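PDB 3HE0: transcriptional regulator, TetR family from Vibrio parahaemolyticus, which probably binds operator DNA through an N-terminal helix-turn-helix and regulates transcription, as other TetR-family proteins do. Local coordinates for residues A[86-91]-A[188-193]; A[136-141]-A[153-158]. All blocks are in the same frame, centred on the assembly; numbering follows the deposited sequence.

In the fold
Both contacts lie in the all-helical C-terminal domain of the TetR fold, with centres 10 Å apart and about 17 and 16 Å from the centre of the chain. Interaction 1 joins helix 84-97 to the closing helix 179-193; interaction 2, between helices 132-143 and 152-158, falls within the sequence that interaction 1 spans. Ile193 connects them: its CD1 lies 3.9 Å from CE1 of Phe138, and its CG2 packs 3.6 Å from O of Leu155. A second link is a weak, probable hydrogen bond of Arg87 NH1 to Gln140 OE1, 2.9 Å. Both contacts touch the second subunit. The Ser156 side chain lies about 3 Å from a glycerol and a sulfate, both probably from the crystallisation liquor.

Interaction 1: A[86-91]-A[188-193]; sequences ERYRTM and ASWDAI. Unlike the reference sequence in segment 86-91: Arg87 (reference Cys).
Tyr88 of helix 84-97 meets Ser189, Trp190 and Ile193 of helix 179-193, the last of the chain, within the all-helical C-terminal part of the TetR fold. The short segments approach to 11.6 Å between axes at an angle of 125°, a separation bridged by large side chains. At the start of 86-91, Glu86 faces away from the contact. Its OE1 forms a salt bridge with NH2 of Arg89, 3.4 Å, whose hydrogen bond is weak. Arg87, a cysteine in the reference sequence, is bonded through NE to O of Met82. Tyr88 carries the contact. With CG anti to the backbone N (chi1 177°), its ring is sent across to the other helix, where three residues receive it. Trp190 brings the CE3-CZ3 edge of its indole over one face of the phenol in an edge-to-face pair, ring centroids 5.2 Å apart and planes at 60°. CE3 sits toward the rim of that face, 3.6 Å from Tyr88 CG. The methyl CD1 of Ile193 comes in obliquely, 3.7 Å from Tyr88 CE1. The buried phenol is polar at its far end, where the OH of Tyr88 donates a 2.6 Å hydrogen bond to OG of Ser189, which lies in the ring plane and is itself bonded to O of Ile186. Phe160 and Trp92 also meet the tyrosine ring, while Lys85 makes a cation-pi contact with Trp190. Next along the helix, Arg89 reaches Glu183 in a salt bridge, a second tie to helix 179-193. Thr90 turns back on its own helix: its OG1 and backbone N both bond to O of Glu86, one from above and one from below the carbonyl plane.

Interaction 2: A[136-141]-A[153-158]; sequences RLFNQG and EVLSGL
Phe138 of helix 132-143 packs against Leu155 and Ser156 of helix 152-158, a helix-to-helix contact within the C-terminal domain of this TetR-family fold. The two helices are consecutive along the chain, and Phe138 and Leu155 form their closest backbone pair, with CA atoms 7.4 Å apart. The main interaction is CH-pi. CB of Leu155 stands over the centre of the phenyl ring, 3.9 Å from the centroid and only 10° off the ring normal. Apolar packing extends this contact, as the two side chains run alongside each other, pointing contrary ways. Leu155 CG lies anti to its carbonyl carbon (chi1 -65°), and the chain continues back along the phenylalanine until CD1 is 3.9 Å from Phe138 CB. The leucine thus covers the ring with its stem and the ring's attachment with a methyl. CE2 of Phe138 reaches Ser156 at both backbone and side chain, 3.9 Å from N, which comes in obliquely, and 4.0 Å from CB. Ile193 of helix 179-193 touches both Phe138 and Leu155, adding a third helix to the cluster. The polar end of Ser156 is engaged outside the segments: OG hydrogen-bonds OE2 of Glu161, with a weak bond to a bound sulfate, probably from the crystallisation liquor. With no polar bond between 136-141 and 153-158, the two segments are held mainly by van der Waals and CH-pi contact around one ring, while a polar link between the helices comes from Asn139 OD1, which accepts from Asn152 ND2.

Interaction 1: A[86-91]-A[188-193]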
# COMPACT_ATOMS: atom_id res chain seq x y z
N GLU A 86 -5.56 -11.41 -21.65
CA GLU A 86 -4.52 -10.58 -22.22
C GLU A 86 -4.72 -9.16 -21.77
O GLU A 86 -3.75 -8.45 -21.50
CB GLU A 86 -4.54 -10.66 -23.76
CG GLU A 86 -3.49 -9.78 -24.43
CD GLU A 86 -2.09 -9.89 -23.76
OE1 GLU A 86 -1.64 -11.02 -23.41
OE2 GLU A 86 -1.45 -8.82 -23.57
N ARG A 87 -5.97 -8.72 -21.73
CA ARG A 87 -6.24 -7.42 -21.11
C ARG A 87 -5.76 -7.43 -19.65
O ARG A 87 -5.14 -6.48 -19.19
CB ARG A 87 -7.73 -7.07 -21.16
CG ARG A 87 -8.23 -6.76 -22.56
CD ARG A 87 -9.66 -6.30 -22.51
NE ARG A 87 -10.56 -7.39 -22.81
CZ ARG A 87 -11.84 -7.46 -22.42
NH1 ARG A 87 -12.56 -8.51 -22.77
NH2 ARG A 87 -12.40 -6.51 -21.69
N TYR A 88 -6.03 -8.51 -18.94
CA TYR A 88 -5.60 -8.63 -17.55
C TYR A 88 -4.07 -8.52 -17.46
O TYR A 88 -3.55 -7.71 -16.68
CB TYR A 88 -6.10 -9.94 -16.93
CG TYR A 88 -5.62 -10.14 -15.52
CD1 TYR A 88 -6.28 -9.56 -14.45
CD2 TYR A 88 -4.48 -10.87 -15.24
CE1 TYR A 88 -5.82 -9.73 -13.14
CE2 TYR A 88 -4.02 -11.06 -13.92
CZ TYR A 88 -4.70 -10.48 -12.89
OH TYR A 88 -4.25 -10.64 -11.60
N ARG A 89 -3.37 -9.28 -18.29
CA ARG A 89 -1.91 -9.30 -18.27
C ARG A 89 -1.34 -7.93 -18.58
O ARG A 89 -0.35 -7.51 -17.97
CB ARG A 89 -1.34 -10.34 -19.25
CG ARG A 89 0.21 -10.46 -19.24
CD ARG A 89 0.76 -11.53 -20.22
NE ARG A 89 0.55 -12.86 -19.67
CZ ARG A 89 -0.47 -13.67 -19.98
NH1 ARG A 89 -0.55 -14.86 -19.40
NH2 ARG A 89 -1.40 -13.30 -20.87
N THR A 90 -1.93 -7.23 -19.55
CA THR A 90 -1.42 -5.94 -19.94
C THR A 90 -1.46 -4.97 -18.75
O THR A 90 -0.46 -4.35 -18.41
CB THR A 90 -2.20 -5.34 -21.15
OG1 THR A 90 -2.18 -6.27 -22.24
CG2 THR A 90 -1.59 -4.04 -21.63
N MSE A 91 -2.63 -4.84 -18.14
CA MSE A 91 -2.82 -3.92 -17.04
C MSE A 91 -1.95 -4.33 -15.86
O MSE A 91 -1.37 -3.48 -15.19
CB MSE A 91 -4.29 -3.89 -16.61
CG MSE A 91 -5.17 -3.21 -17.63
SE MSE A 91 -7.05 -3.34 -17.14
CE MSE A 91 -7.79 -2.28 -18.61
N ALA A 188 -0.85 -16.63 -10.80
CA ALA A 188 -1.36 -16.91 -9.47
C ALA A 188 -2.46 -15.91 -9.08
O ALA A 188 -3.48 -16.28 -8.47
CB ALA A 188 -0.24 -16.92 -8.42
N SER A 189 -2.25 -14.65 -9.44
CA SER A 189 -3.23 -13.61 -9.17
C SER A 189 -4.51 -13.83 -10.00
O SER A 189 -5.60 -13.59 -9.51
CB SER A 189 -2.63 -12.20 -9.36
OG SER A 189 -2.23 -11.93 -10.68
N TRP A 190 -4.37 -14.31 -11.23
CA TRP A 190 -5.51 -14.70 -12.06
C TRP A 190 -6.31 -15.81 -11.34
O TRP A 190 -7.54 -15.76 -11.31
CB TRP A 190 -4.99 -15.19 -13.40
CG TRP A 190 -5.97 -15.65 -14.38
CD1 TRP A 190 -6.22 -16.94 -14.72
CD2 TRP A 190 -6.79 -14.83 -15.24
NE1 TRP A 190 -7.14 -16.99 -15.72
CE2 TRP A 190 -7.53 -15.71 -16.05
CE3 TRP A 190 -6.98 -13.47 -15.38
CZ2 TRP A 190 -8.44 -15.27 -17.01
CZ3 TRP A 190 -7.90 -13.01 -16.33
CH2 TRP A 190 -8.61 -13.91 -17.14
N ASP A 191 -5.61 -16.76 -10.71
CA ASP A 191 -6.27 -17.80 -9.92
C ASP A 191 -7.17 -17.21 -8.84
O ASP A 191 -8.21 -17.81 -8.49
CB ASP A 191 -5.26 -18.72 -9.25
CG ASP A 191 -4.68 -19.76 -10.19
OD1 ASP A 191 -5.30 -19.96 -11.26
OD2 ASP A 191 -3.63 -20.39 -9.83
N ALA A 192 -6.77 -16.08 -8.26
CA ALA A 192 -7.54 -15.47 -7.19
C ALA A 192 -8.92 -15.05 -7.72
O ALA A 192 -9.88 -15.18 -7.03
CB ALA A 192 -6.80 -14.26 -6.58
N ILE A 193 -8.99 -14.58 -8.96
CA ILE A 193 -10.23 -13.99 -9.47
C ILE A 193 -11.07 -14.92 -10.35
O ILE A 193 -12.27 -14.67 -10.53
CB ILE A 193 -9.99 -12.61 -10.14
CG1 ILE A 193 -9.07 -12.75 -11.33
CG2 ILE A 193 -9.49 -11.59 -9.06
CD1 ILE A 193 -8.93 -11.43 -12.20

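Interaction 2: A[136-141]-A[153-158]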
# COMPACT_ATOMS: atom_id res chain seq x y z
N ARG A 136 -14.76 -2.90 -17.02
CA ARG A 136 -15.28 -3.62 -18.18
C ARG A 136 -14.70 -5.03 -18.23
O ARG A 136 -15.44 -6.00 -18.46
CB ARG A 136 -15.03 -2.88 -19.48
CG ARG A 136 -16.02 -3.25 -20.57
CD ARG A 136 -15.65 -2.55 -21.86
NE ARG A 136 -16.76 -2.43 -22.81
CZ ARG A 136 -17.79 -1.57 -22.71
NH1 ARG A 136 -18.73 -1.54 -23.66
NH2 ARG A 136 -17.89 -0.75 -21.66
N LEU A 137 -13.39 -5.14 -17.96
CA LEU A 137 -12.75 -6.45 -17.77
C LEU A 137 -13.51 -7.31 -16.75
O LEU A 137 -13.92 -8.44 -17.04
CB LEU A 137 -11.29 -6.28 -17.33
CG LEU A 137 -10.57 -7.56 -16.91
CD1 LEU A 137 -10.28 -8.50 -18.08
CD2 LEU A 137 -9.29 -7.27 -16.21
N PHE A 138 -13.68 -6.80 -15.54
CA PHE A 138 -14.27 -7.62 -14.47
C PHE A 138 -15.76 -7.92 -14.78
O PHE A 138 -16.23 -9.05 -14.59
CB PHE A 138 -14.13 -6.92 -13.12
CG PHE A 138 -12.72 -6.88 -12.56
CD1 PHE A 138 -11.89 -8.01 -12.59
CD2 PHE A 138 -12.22 -5.72 -11.98
CE1 PHE A 138 -10.59 -7.95 -12.08
CE2 PHE A 138 -10.91 -5.68 -11.44
CZ PHE A 138 -10.11 -6.79 -11.49
N ASN A 139 -16.49 -6.93 -15.30
CA ASN A 139 -17.90 -7.15 -15.67
C ASN A 139 -18.02 -8.18 -16.75
O ASN A 139 -18.84 -9.09 -16.65
CB ASN A 139 -18.60 -5.86 -16.11
CG ASN A 139 -18.78 -4.88 -14.98
OD1 ASN A 139 -18.83 -5.27 -13.80
ND2 ASN A 139 -18.88 -3.62 -15.32
N GLN A 140 -17.17 -8.08 -17.76
CA GLN A 140 -17.23 -9.00 -18.87
C GLN A 140 -16.88 -10.41 -18.42
O GLN A 140 -17.57 -11.39 -18.75
CB GLN A 140 -16.30 -8.54 -19.98
CG GLN A 140 -16.47 -9.35 -21.21
CD GLN A 140 -15.71 -8.79 -22.38
OE1 GLN A 140 -15.30 -7.62 -22.38
NE2 GLN A 140 -15.50 -9.63 -23.40
N GLY A 141 -15.82 -10.51 -17.63
CA GLY A 141 -15.43 -11.76 -17.05
C GLY A 141 -16.52 -12.42 -16.25
O GLY A 141 -16.69 -13.63 -16.34
N GLU A 153 -14.61 -4.09 -6.74
CA GLU A 153 -13.68 -3.62 -5.72
C GLU A 153 -12.94 -4.76 -5.03
O GLU A 153 -11.74 -4.63 -4.69
CB GLU A 153 -14.40 -2.78 -4.65
CG GLU A 153 -14.73 -1.34 -5.11
CD GLU A 153 -13.48 -0.51 -5.41
OE1 GLU A 153 -12.45 -0.69 -4.72
OE2 GLU A 153 -13.52 0.35 -6.35
N VAL A 154 -13.64 -5.89 -4.84
CA VAL A 154 -13.04 -7.07 -4.21
C VAL A 154 -12.13 -7.76 -5.24
O VAL A 154 -10.98 -8.09 -4.96
CB VAL A 154 -14.12 -8.01 -3.68
CG1 VAL A 154 -13.52 -9.34 -3.13
CG2 VAL A 154 -14.96 -7.30 -2.63
N LEU A 155 -12.62 -7.94 -6.46
CA LEU A 155 -11.81 -8.53 -7.51
C LEU A 155 -10.51 -7.71 -7.69
O LEU A 155 -9.41 -8.26 -7.80
CB LEU A 155 -12.60 -8.60 -8.82
CG LEU A 155 -13.82 -9.53 -8.80
CD1 LEU A 155 -14.57 -9.43 -10.15
CD2 LEU A 155 -13.42 -10.98 -8.47
N SER A 156 -10.62 -6.38 -7.66
CA SER A 156 -9.43 -5.54 -7.81
C SER A 156 -8.48 -5.73 -6.63
O SER A 156 -7.27 -5.92 -6.84
CB SER A 156 -9.80 -4.06 -7.96
OG SER A 156 -8.63 -3.27 -8.27
N GLY A 157 -9.02 -5.74 -5.42
CA GLY A 157 -8.22 -5.96 -4.22
C GLY A 157 -7.48 -7.29 -4.23
O GLY A 157 -6.40 -7.38 -3.70
N LEU A 158 -8.05 -8.32 -4.86
CA LEU A 158 -7.47 -9.66 -4.86
C LEU A 158 -6.39 -9.87 -5.92
O LEU A 158 -5.62 -10.83 -5.82
CB LEU A 158 -8.57 -10.68 -5.09
CG LEU A 158 -9.54 -10.92 -3.94
CD1 LEU A 158 -10.82 -11.51 -4.57
CD2 LEU A 158 -8.92 -11.76 -2.79